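Local coordinates for protein CurJ (PDB 5TZ6) that catalyses vinylogous dehydration of a polyketide intermediate in curacin biosynthesis, as the dehydratase domain of a polyketide synthase module, here in an inactivated form, at the interface of chains A and B. Coordinates in Å, arbitrary orientation; residue numbers count along the deposited sequence, not the author numbering. Chains: chain A/B, CurJ.

The interface of chains A and B. Residues chain A 25, 93, 108, 110, 128; chain B 16-20.
B:Pro19 lies between A:Phe110 and A:Ile128, which meet its ring from different directions. The proline sits above the plane of the A:Phe110 ring, displaced outward past its CD1-CE1 side, with CE1 3.5 Å from B:Pro19 CD. A:Ile128, itself poorly ordered, brings the CG2 branch to within 3.3 Å of B:Pro19 CG, while its CD1 lies near both the proline CD and the aliphatic CG of B:Gln17. Farther along, A:Ile108 and B:Leu20 meet tip to tip, their CD1 methyls 3.8 Å apart. At the other end the B:Phe16 ring, with CG anti to its backbone N (chi1 -179°), crosses A:Phe25 at about a right angle and sets its CE2-CZ rim over one face of that ring; the spacing is modelled too tightly to be read closely.

Between these two apolar groups stands A:Gln93, extended beyond CG. The rim of the A:Phe110 ring points at a face of its amide, whose CD lies in the ring plane. The amide also meets B:Phe16 tip to tip, NE2 toward CE1, with planes 28° apart. Both ends of the amide are used. The hydroxyl OG of B:Ser18 donates to the carbonyl OE1 of A:Gln93 at 2.6 Å, tilted 16° from the carbonyl plane. The amide nitrogen NE2 donates to the backbone O of B:Gln17 at 3.1 Å, the acceptor lying close to the amide plane. Within chain B, the serine OG in turn accepts the backbone N of B:Leu20 at 3.2 Å, which probably steadies the turn after strand 14-18. An alanine in place of A:Gln93 would probably leave the B:Ser18 hydroxyl and the B:Gln17 carbonyl without their mates and open a gap beside B:Phe16.

The patch thus docks the end of strand 14-18 and the turn after it on strands 24-30, 90-99 and 102-110 and the loop carrying A:Ile128. Repeated by two-fold symmetry, it helps join the dehydratase domains in the crystal and may do so in a dimeric synthase.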
loop_
_atom_site.group_PDB
_atom_site.type_symbol
_atom_site.label_atom_id
_atom_site.label_comp_id
_atom_site.label_asym_id
_atom_site.label_seq_id
_atom_site.Cartn_x
_atom_site.Cartn_y
_atom_site.Cartn_z
ATOM N N PHE A 25 7.303 -2.023 -0.586
ATOM C CA PHE A 25 6.471 -2.838 0.283
ATOM C C PHE A 25 5.488 -3.666 -0.528
ATOM O O PHE A 25 4.929 -3.191 -1.519
ATOM C CB PHE A 25 5.704 -1.967 1.281
ATOM C CG PHE A 25 6.590 -1.199 2.220
ATOM C CD1 PHE A 25 7.019 0.081 1.901
ATOM C CD2 PHE A 25 6.987 -1.754 3.426
ATOM C CE1 PHE A 25 7.835 0.791 2.767
ATOM C CE2 PHE A 25 7.806 -1.051 4.296
ATOM C CZ PHE A 25 8.230 0.223 3.966
ATOM N N GLN A 93 3.802 -8.467 5.354
ATOM C CA GLN A 93 4.455 -7.525 4.461
ATOM C C GLN A 93 5.830 -8.046 4.081
ATOM O O GLN A 93 6.528 -8.657 4.902
ATOM C CB GLN A 93 4.596 -6.147 5.094
ATOM C CG GLN A 93 3.297 -5.428 5.369
ATOM C CD GLN A 93 3.535 -4.101 6.057
ATOM O OE1 GLN A 93 4.558 -3.913 6.718
ATOM N NE2 GLN A 93 2.609 -3.164 5.887
ATOM N N ILE A 108 7.689 -9.905 7.284
ATOM C CA ILE A 108 7.190 -9.669 8.635
ATOM C C ILE A 108 5.669 -9.797 8.628
ATOM O O ILE A 108 5.031 -9.827 7.576
ATOM C CB ILE A 108 7.587 -8.280 9.180
ATOM C CG1 ILE A 108 6.786 -7.183 8.480
ATOM C CG2 ILE A 108 9.079 -8.035 9.010
ATOM C CD1 ILE A 108 7.021 -5.813 9.068
ATOM N N PHE A 110 1.946 -8.909 11.399
ATOM C CA PHE A 110 1.369 -8.264 12.573
ATOM C C PHE A 110 -0.148 -8.366 12.485
ATOM O O PHE A 110 -0.707 -8.639 11.417
ATOM C CB PHE A 110 1.809 -6.795 12.693
ATOM C CG PHE A 110 1.565 -5.970 11.451
ATOM C CD1 PHE A 110 2.552 -5.837 10.485
ATOM C CD2 PHE A 110 0.355 -5.320 11.256
ATOM C CE1 PHE A 110 2.336 -5.075 9.342
ATOM C CE2 PHE A 110 0.134 -4.555 10.119
ATOM C CZ PHE A 110 1.126 -4.434 9.162
ATOM N N ILE A 128 1.342 0.808 14.663
ATOM C CA ILE A 128 1.726 -0.574 14.928
ATOM C C ILE A 128 2.908 -0.594 15.885
ATOM O O ILE A 128 3.718 0.339 15.928
ATOM C CB ILE A 128 2.059 -1.304 13.612
ATOM C CG1 ILE A 128 0.907 -1.141 12.617
ATOM C CG2 ILE A 128 2.361 -2.771 13.877
ATOM C CD1 ILE A 128 1.303 -1.367 11.178
ATOM N N PHE B 16 -1.400 3.084 3.692
ATOM C CA PHE B 16 -0.321 2.154 3.979
ATOM C C PHE B 16 0.507 2.628 5.163
ATOM O O PHE B 16 0.905 3.794 5.225
ATOM C CB PHE B 16 0.594 1.966 2.770
ATOM C CG PHE B 16 1.707 1.005 3.028
ATOM C CD1 PHE B 16 1.468 -0.358 3.041
ATOM C CD2 PHE B 16 2.983 1.462 3.300
ATOM C CE1 PHE B 16 2.485 -1.250 3.296
ATOM C CE2 PHE B 16 4.006 0.572 3.558
ATOM C CZ PHE B 16 3.754 -0.787 3.558
ATOM N N GLN B 17 0.776 1.710 6.089
ATOM C CA GLN B 17 1.767 1.932 7.128
ATOM C C GLN B 17 2.389 0.593 7.491
ATOM O O GLN B 17 1.833 -0.468 7.199
ATOM C CB GLN B 17 1.161 2.619 8.356
ATOM C CG GLN B 17 0.110 1.814 9.082
ATOM C CD GLN B 17 -0.497 2.590 10.231
ATOM O OE1 GLN B 17 -1.689 2.897 10.229
ATOM N NE2 GLN B 17 0.330 2.935 11.212
ATOM N N SER B 18 3.566 0.653 8.118
ATOM C CA SER B 18 4.357 -0.539 8.393
ATOM C C SER B 18 5.221 -0.335 9.630
ATOM O O SER B 18 5.781 0.755 9.814
ATOM C CB SER B 18 5.247 -0.901 7.200
ATOM O OG SER B 18 6.112 -1.981 7.513
ATOM N N PRO B 19 5.375 -1.358 10.465
ATOM C CA PRO B 19 6.314 -1.255 11.590
ATOM C C PRO B 19 7.719 -0.873 11.150
ATOM O O PRO B 19 8.519 -0.396 11.962
ATOM C CB PRO B 19 6.277 -2.661 12.202
ATOM C CG PRO B 19 4.951 -3.206 11.802
ATOM C CD PRO B 19 4.658 -2.642 10.450
ATOM N N LEU B 20 8.036 -1.085 9.874
ATOM C CA LEU B 20 9.350 -0.763 9.334
ATOM C C LEU B 20 9.351 0.546 8.553
ATOM O O LEU B 20 10.294 0.815 7.802
ATOM C CB LEU B 20 9.860 -1.909 8.462
ATOM C CG LEU B 20 10.537 -3.033 9.249
ATOM C CD1 LEU B 20 9.660 -3.501 10.400
ATOM C CD2 LEU B 20 10.880 -4.195 8.338
#